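Local coordinates for 3-oxoacyl-[acyl-carrier-protein] synthase, mitochondrial (Arabidopsis thaliana, PDB 1W0I) that condenses fatty acyl chains with malonyl units carried on acyl carrier protein, lengthening them by two carbons in mitochondrial fatty acid synthesis, at residues 118-123 and 200-205; 87-92 and 156-161. One frame throughout, in Å; residues are numbered along the deposited sequence.

Overall arrangement
Interactions 1 and 2 illustrate how a thiolase-type fold builds a layer of helix on a layer of strand. Interaction 1 joins two parallel strands in the core; interaction 2 joins two helices that cover the face bearing Val-118 and Ile-120. Their centres are 9 Å apart, and they touch directly: Ile-120 CG2 lies 4.0 Å from Ala-92 CB, Ile-120 O packs on Ala-158 CB, and Val-118 O makes a weak hydrogen bond with Ser-159 OG. Along the chain their segments alternate. Gly-205 of interaction 1 is about 11 Å from the side chains of Cys-179 and of His-359, both predicted active-site residues, whereas interaction 2 lies away from these sites and borders the second subunit.

Interaction 1: residues 118-123 and 200-205; sequences VSIGGG and VMVAGG
The peptide groups of Ser-119 and Val-202, Ser-119 and Gly-204, and Gly-121 and Gly-204 meet as a parallel ladder in the central sheet of the N-terminal half of the thiolase fold, each donor N tilted 21 to 26° from the acceptor's carbonyl plane. On one face of the sheet stand Val-118, Ile-120 and Val-202, with helix 157-166 over the first two; on the other stand Ser-119, Ala-203 and Met-201, the last two backed by helix 181-195.

Ser-119 takes part twice. Its N donates to Val-202 O (2.7 Å). Its O receives Gly-204 N at 3.0 Å. A longer bond runs from Gly-121 N to Gly-204 O (3.3 Å).

Val-118 and Val-202 lie side by side. With chi1 at 46°, Val-202 holds CG1 between its own backbone N and carbonyl carbon, pressed against Val-118 CG2 at 3.3 Å, tighter than ordinary van der Waals contact. Its other methyl, CG2, meets Ile-120 CD1 (4.1 Å). Met-201, bent at chi2 and chi3, brings CE back to Val-118 N (3.6 Å) and Ser-119 CB. Gly-204 adopts a backbone conformation in which any beta carbon would collide with the carbonyl oxygen of Ala-203. On the Ser-119 face one buried hydroxyl is satisfied by two partners: Ser-119 OG hydrogen-bonds with His-173 ND1 and with Ser-185 O.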
ATOM      1  N   VAL A 118       8.087   1.506 -11.167  1.00  8.81           N
ATOM      2  CA  VAL A 118       6.875   2.278 -10.919  1.00  7.34           C
ATOM      3  C   VAL A 118       6.412   2.170  -9.466  1.00  7.92           C
ATOM      4  O   VAL A 118       6.360   1.078  -8.896  1.00  7.47           O
ATOM      5  CB  VAL A 118       5.713   1.780 -11.804  1.00  6.73           C
ATOM      6  CG1 VAL A 118       4.515   2.702 -11.657  1.00  4.56           C
ATOM      7  CG2 VAL A 118       6.157   1.677 -13.245  1.00  6.05           C
ATOM      8  N   SER A 119       6.073   3.307  -8.873  1.00  8.11           N
ATOM      9  CA  SER A 119       5.579   3.330  -7.506  1.00  8.32           C
ATOM     10  C   SER A 119       4.516   4.410  -7.378  1.00  8.46           C
ATOM     11  O   SER A 119       4.802   5.551  -7.012  1.00  7.91           O
ATOM     12  CB  SER A 119       6.712   3.592  -6.512  1.00  7.15           C
ATOM     13  OG  SER A 119       6.239   3.470  -5.176  1.00  8.51           O
ATOM     14  N   ILE A 120       3.286   4.033  -7.706  1.00  9.10           N
ATOM     15  CA  ILE A 120       2.150   4.936  -7.643  1.00  8.88           C
ATOM     16  C   ILE A 120       1.078   4.227  -6.834  1.00  9.83           C
ATOM     17  O   ILE A 120       0.463   3.282  -7.317  1.00 11.11           O
ATOM     18  CB  ILE A 120       1.593   5.230  -9.052  1.00  7.91           C
ATOM     19  CG1 ILE A 120       2.687   5.829  -9.938  1.00  6.89           C
ATOM     20  CG2 ILE A 120       0.415   6.190  -8.952  1.00  8.43           C
ATOM     21  CD1 ILE A 120       2.290   5.936 -11.416  1.00  6.44           C
ATOM     22  N   GLY A 121       0.859   4.675  -5.603  1.00 11.92           N
ATOM     23  CA  GLY A 121      -0.138   4.029  -4.775  1.00 13.28           C
ATOM     24  C   GLY A 121      -1.469   4.748  -4.735  1.00 16.00           C
ATOM     25  O   GLY A 121      -1.569   5.932  -5.064  1.00 15.60           O
ATOM     26  N   GLY A 122      -2.500   4.007  -4.349  1.00 16.85           N
ATOM     27  CA  GLY A 122      -3.829   4.570  -4.224  1.00 18.90           C
ATOM     28  C   GLY A 122      -4.206   4.426  -2.764  1.00 20.55           C
ATOM     29  O   GLY A 122      -3.828   3.445  -2.120  1.00 21.97           O
ATOM     30  N   GLY A 123      -4.943   5.392  -2.229  1.00 20.01           N
ATOM     31  CA  GLY A 123      -5.324   5.330  -0.830  1.00 20.39           C
ATOM     32  C   GLY A 123      -6.489   4.417  -0.490  1.00 20.93           C
ATOM     33  O   GLY A 123      -6.412   3.646   0.470  1.00 21.37           O
ATOM     34  N   VAL A 200      15.598   4.743 -12.809  1.00  8.20           N
ATOM     35  CA  VAL A 200      14.446   5.608 -13.076  1.00  7.68           C
ATOM     36  C   VAL A 200      13.175   5.053 -12.413  1.00  7.92           C
ATOM     37  O   VAL A 200      12.874   3.868 -12.544  1.00  5.45           O
ATOM     38  CB  VAL A 200      14.157   5.711 -14.600  1.00  8.62           C
ATOM     39  CG1 VAL A 200      12.957   6.612 -14.836  1.00  9.67           C
ATOM     40  CG2 VAL A 200      15.383   6.241 -15.341  1.00  7.76           C
ATOM     41  N   MET A 201      12.434   5.905 -11.707  1.00  6.62           N
ATOM     42  CA  MET A 201      11.180   5.482 -11.081  1.00  7.40           C
ATOM     43  C   MET A 201      10.073   6.496 -11.381  1.00  8.06           C
ATOM     44  O   MET A 201      10.294   7.705 -11.323  1.00  8.87           O
ATOM     45  CB  MET A 201      11.328   5.350  -9.555  1.00  5.72           C
ATOM     46  CG  MET A 201      12.191   4.204  -9.066  1.00  5.72           C
ATOM     47  SD  MET A 201      11.454   2.612  -9.461  1.00  8.66           S
ATOM     48  CE  MET A 201      10.052   2.549  -8.301  1.00  4.78           C
ATOM     49  N   VAL A 202       8.894   5.993 -11.732  1.00  6.88           N
ATOM     50  CA  VAL A 202       7.746   6.844 -11.992  1.00  8.77           C
ATOM     51  C   VAL A 202       6.919   6.615 -10.727  1.00  9.09           C
ATOM     52  O   VAL A 202       6.413   5.514 -10.472  1.00  8.98           O
ATOM     53  CB  VAL A 202       7.015   6.422 -13.309  1.00 10.00           C
ATOM     54  CG1 VAL A 202       6.830   4.931 -13.351  1.00 14.05           C
ATOM     55  CG2 VAL A 202       5.690   7.145 -13.437  1.00 11.12           C
ATOM     56  N   ALA A 203       6.841   7.664  -9.914  1.00  6.57           N
ATOM     57  CA  ALA A 203       6.170   7.591  -8.625  1.00  8.38           C
ATOM     58  C   ALA A 203       5.208   8.722  -8.315  1.00  7.35           C
ATOM     59  O   ALA A 203       5.327   9.835  -8.830  1.00  7.12           O
ATOM     60  CB  ALA A 203       7.228   7.514  -7.517  1.00  4.77           C
ATOM     61  N   GLY A 204       4.268   8.422  -7.430  1.00  6.07           N
ATOM     62  CA  GLY A 204       3.294   9.414  -7.035  1.00  5.20           C
ATOM     63  C   GLY A 204       2.081   8.791  -6.392  1.00  6.50           C
ATOM     64  O   GLY A 204       2.140   7.697  -5.837  1.00  6.30           O
ATOM     65  N   GLY A 205       0.968   9.498  -6.482  1.00  5.64           N
ATOM     66  CA  GLY A 205      -0.249   9.002  -5.890  1.00  8.81           C
ATOM     67  C   GLY A 205      -1.462   9.348  -6.714  1.00  8.83           C
ATOM     68  O   GLY A 205      -1.451  10.262  -7.539  1.00 10.72           O
TER

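Interaction 2: residues 87-92 and 156-161; sequences NFIGYA and NMASGH
Ile-89 lies against one turn of helix 157-166, and its packing on Met-157, Ala-158 and His-161 accounts for much of this contact. The aliphatic part comes first. Ile-89 runs alongside Met-157, its CD1 3.8 Å from Met-157 CB, while its CG1 rests near the backbone N of Ala-158 (4.1 Å). Two alanines meet where the helices come near, Ala-92 CB 3.9 Å from Ala-158 CB, and the CA atoms of Ile-89 and Ala-158 are 4.5 Å apart.

Flat groups supply the second kind of packing. With chi1 of Ile-89 at -64°, CG1 lies beside the backbone N and CG2 anti to it; this puts CG2 against the imidazole of His-161, obliquely, 3.6 Å from CD2. Phe-88 touches Ala-158 CB through CE1 (4.2 Å), and one face of its ring is covered near the rim by CG1 of the adjoining Ile-89. An alanine here in place of Ile-89 would lack all three outer carbons, which would probably open a gap between the helices beside Met-157 and His-161 and let the imidazole turn more freely.

Polar links lie outside the pair: Phe-88 O accepts a hydrogen bond from Thr-206 OG1, tying this helix to strand 200-207. Met-157 and His-161 also pack on Gly-420 and Ile-286 of the second subunit. The segment axes cross at -44°, 8.7 Å apart, and the two helices form part of the helical layer over the N-terminal half's sheet in the thiolase fold, beside the homodimer interface.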
ATOM      1  N   ASN A  87     -11.313   4.666 -12.146  1.00 11.08           N
ATOM      2  CA  ASN A  87     -10.928   6.070 -12.247  1.00 11.97           C
ATOM      3  C   ASN A  87      -9.565   6.392 -11.637  1.00 11.19           C
ATOM      4  O   ASN A  87      -8.779   7.128 -12.238  1.00 10.00           O
ATOM      5  CB  ASN A  87     -11.998   6.962 -11.618  1.00 14.48           C
ATOM      6  CG  ASN A  87     -13.289   6.951 -12.411  1.00 17.52           C
ATOM      7  OD1 ASN A  87     -13.843   5.890 -12.699  1.00 20.05           O
ATOM      8  ND2 ASN A  87     -13.780   8.127 -12.762  1.00 20.88           N
ATOM      9  N   PHE A  88      -9.270   5.848 -10.459  1.00  9.34           N
ATOM     10  CA  PHE A  88      -7.980   6.148  -9.842  1.00 10.16           C
ATOM     11  C   PHE A  88      -6.844   5.634 -10.719  1.00  8.86           C
ATOM     12  O   PHE A  88      -5.759   6.219 -10.759  1.00  9.11           O
ATOM     13  CB  PHE A  88      -7.902   5.588  -8.404  1.00 10.30           C
ATOM     14  CG  PHE A  88      -7.687   4.098  -8.313  1.00 11.02           C
ATOM     15  CD1 PHE A  88      -6.413   3.577  -8.102  1.00 11.54           C
ATOM     16  CD2 PHE A  88      -8.760   3.219  -8.406  1.00 11.82           C
ATOM     17  CE1 PHE A  88      -6.208   2.203  -7.983  1.00  9.57           C
ATOM     18  CE2 PHE A  88      -8.566   1.836  -8.289  1.00 12.07           C
ATOM     19  CZ  PHE A  88      -7.287   1.333  -8.076  1.00 10.88           C
ATOM     20  N   ILE A  89      -7.094   4.559 -11.456  1.00  7.83           N
ATOM     21  CA  ILE A  89      -6.060   4.038 -12.337  1.00  7.48           C
ATOM     22  C   ILE A  89      -5.880   4.960 -13.545  1.00  8.03           C
ATOM     23  O   ILE A  89      -4.753   5.290 -13.925  1.00  6.85           O
ATOM     24  CB  ILE A  89      -6.398   2.618 -12.804  1.00  8.13           C
ATOM     25  CG1 ILE A  89      -6.413   1.685 -11.583  1.00  8.68           C
ATOM     26  CG2 ILE A  89      -5.373   2.156 -13.846  1.00  6.71           C
ATOM     27  CD1 ILE A  89      -6.870   0.266 -11.866  1.00  7.49           C
ATOM     28  N   GLY A  90      -6.993   5.384 -14.137  1.00  6.73           N
ATOM     29  CA  GLY A  90      -6.929   6.275 -15.284  1.00  6.07           C
ATOM     30  C   GLY A  90      -6.228   7.584 -14.961  1.00  6.68           C
ATOM     31  O   GLY A  90      -5.453   8.097 -15.772  1.00  8.60           O
ATOM     32  N   TYR A  91      -6.500   8.141 -13.785  1.00  6.40           N
ATOM     33  CA  TYR A  91      -5.853   9.392 -13.379  1.00  6.99           C
ATOM     34  C   TYR A  91      -4.343   9.185 -13.333  1.00  7.10           C
ATOM     35  O   TYR A  91      -3.577  10.018 -13.808  1.00  8.73           O
ATOM     36  CB  TYR A  91      -6.328   9.833 -11.989  1.00  5.79           C
ATOM     37  CG  TYR A  91      -7.764  10.308 -11.910  1.00  7.77           C
ATOM     38  CD1 TYR A  91      -8.355  10.559 -10.667  1.00  7.90           C
ATOM     39  CD2 TYR A  91      -8.534  10.506 -13.064  1.00  6.37           C
ATOM     40  CE1 TYR A  91      -9.671  10.989 -10.567  1.00  8.13           C
ATOM     41  CE2 TYR A  91      -9.859  10.941 -12.977  1.00  8.69           C
ATOM     42  CZ  TYR A  91     -10.420  11.180 -11.730  1.00  9.65           C
ATOM     43  OH  TYR A  91     -11.726  11.601 -11.624  1.00 10.18           O
ATOM     44  N   ALA A  92      -3.931   8.062 -12.752  1.00  7.61           N
ATOM     45  CA  ALA A  92      -2.517   7.732 -12.618  1.00  9.04           C
ATOM     46  C   ALA A  92      -1.824   7.587 -13.967  1.00  9.60           C
ATOM     47  O   ALA A  92      -0.715   8.084 -14.160  1.00 10.53           O
ATOM     48  CB  ALA A  92      -2.359   6.447 -11.813  1.00  5.40           C
ATOM     49  N   ASN A 156      -3.121  -1.439  -5.848  1.00 16.79           N
ATOM     50  CA  ASN A 156      -1.777  -1.502  -6.415  1.00 15.28           C
ATOM     51  C   ASN A 156      -1.847  -1.519  -7.940  1.00 14.67           C
ATOM     52  O   ASN A 156      -0.830  -1.373  -8.611  1.00 13.81           O
ATOM     53  CB  ASN A 156      -1.044  -2.760  -5.929  1.00 15.27           C
ATOM     54  CG  ASN A 156      -1.569  -4.031  -6.576  1.00 13.86           C
ATOM     55  OD1 ASN A 156      -0.917  -4.621  -7.438  1.00 16.32           O
ATOM     56  ND2 ASN A 156      -2.756  -4.451  -6.170  1.00 13.17           N
ATOM     57  N   MET A 157      -3.047  -1.676  -8.488  1.00 14.06           N
ATOM     58  CA  MET A 157      -3.177  -1.747  -9.933  1.00 13.80           C
ATOM     59  C   MET A 157      -2.829  -0.489 -10.727  1.00 12.74           C
ATOM     60  O   MET A 157      -2.591  -0.572 -11.928  1.00 12.40           O
ATOM     61  CB  MET A 157      -4.568  -2.264 -10.307  1.00 13.11           C
ATOM     62  CG  MET A 157      -4.764  -3.742  -9.941  1.00 14.91           C
ATOM     63  SD  MET A 157      -3.420  -4.801 -10.565  1.00 16.64           S
ATOM     64  CE  MET A 157      -3.882  -4.945 -12.282  1.00 14.72           C
ATOM     65  N   ALA A 158      -2.792   0.669 -10.076  1.00 12.70           N
ATOM     66  CA  ALA A 158      -2.431   1.889 -10.789  1.00 12.95           C
ATOM     67  C   ALA A 158      -0.994   1.724 -11.266  1.00 13.57           C
ATOM     68  O   ALA A 158      -0.646   2.061 -12.399  1.00 13.13           O
ATOM     69  CB  ALA A 158      -2.541   3.100  -9.872  1.00 15.90           C
ATOM     70  N   SER A 159      -0.158   1.184 -10.388  1.00 11.24           N
ATOM     71  CA  SER A 159       1.240   0.970 -10.716  1.00 11.81           C
ATOM     72  C   SER A 159       1.367  -0.131 -11.775  1.00 11.09           C
ATOM     73  O   SER A 159       2.196  -0.042 -12.684  1.00  9.83           O
ATOM     74  CB  SER A 159       2.014   0.614  -9.440  1.00 12.07           C
ATOM     75  OG  SER A 159       3.360   0.315  -9.721  1.00 19.90           O
ATOM     76  N   GLY A 160       0.533  -1.162 -11.666  1.00  9.06           N
ATOM     77  CA  GLY A 160       0.569  -2.239 -12.639  1.00  7.69           C
ATOM     78  C   GLY A 160       0.236  -1.762 -14.045  1.00  8.41           C
ATOM     79  O   GLY A 160       0.910  -2.131 -15.008  1.00  5.90           O
ATOM     80  N   HIS A 161      -0.800  -0.939 -14.183  1.00  6.64           N
ATOM     81  CA  HIS A 161      -1.170  -0.454 -15.514  1.00  8.21           C
ATOM     82  C   HIS A 161      -0.115   0.452 -16.141  1.00  7.71           C
ATOM     83  O   HIS A 161       0.091   0.411 -17.354  1.00  8.00           O
ATOM     84  CB  HIS A 161      -2.531   0.239 -15.472  1.00  7.83           C
ATOM     85  CG  HIS A 161      -3.674  -0.723 -15.387  1.00 11.45           C
ATOM     86  ND1 HIS A 161      -4.191  -1.367 -16.491  1.00 12.13           N
ATOM     87  CD2 HIS A 161      -4.340  -1.221 -14.317  1.00 11.51           C
ATOM     88  CE1 HIS A 161      -5.126  -2.220 -16.107  1.00 13.02           C
ATOM     89  NE2 HIS A 161      -5.235  -2.151 -14.793  1.00 11.86           N
TER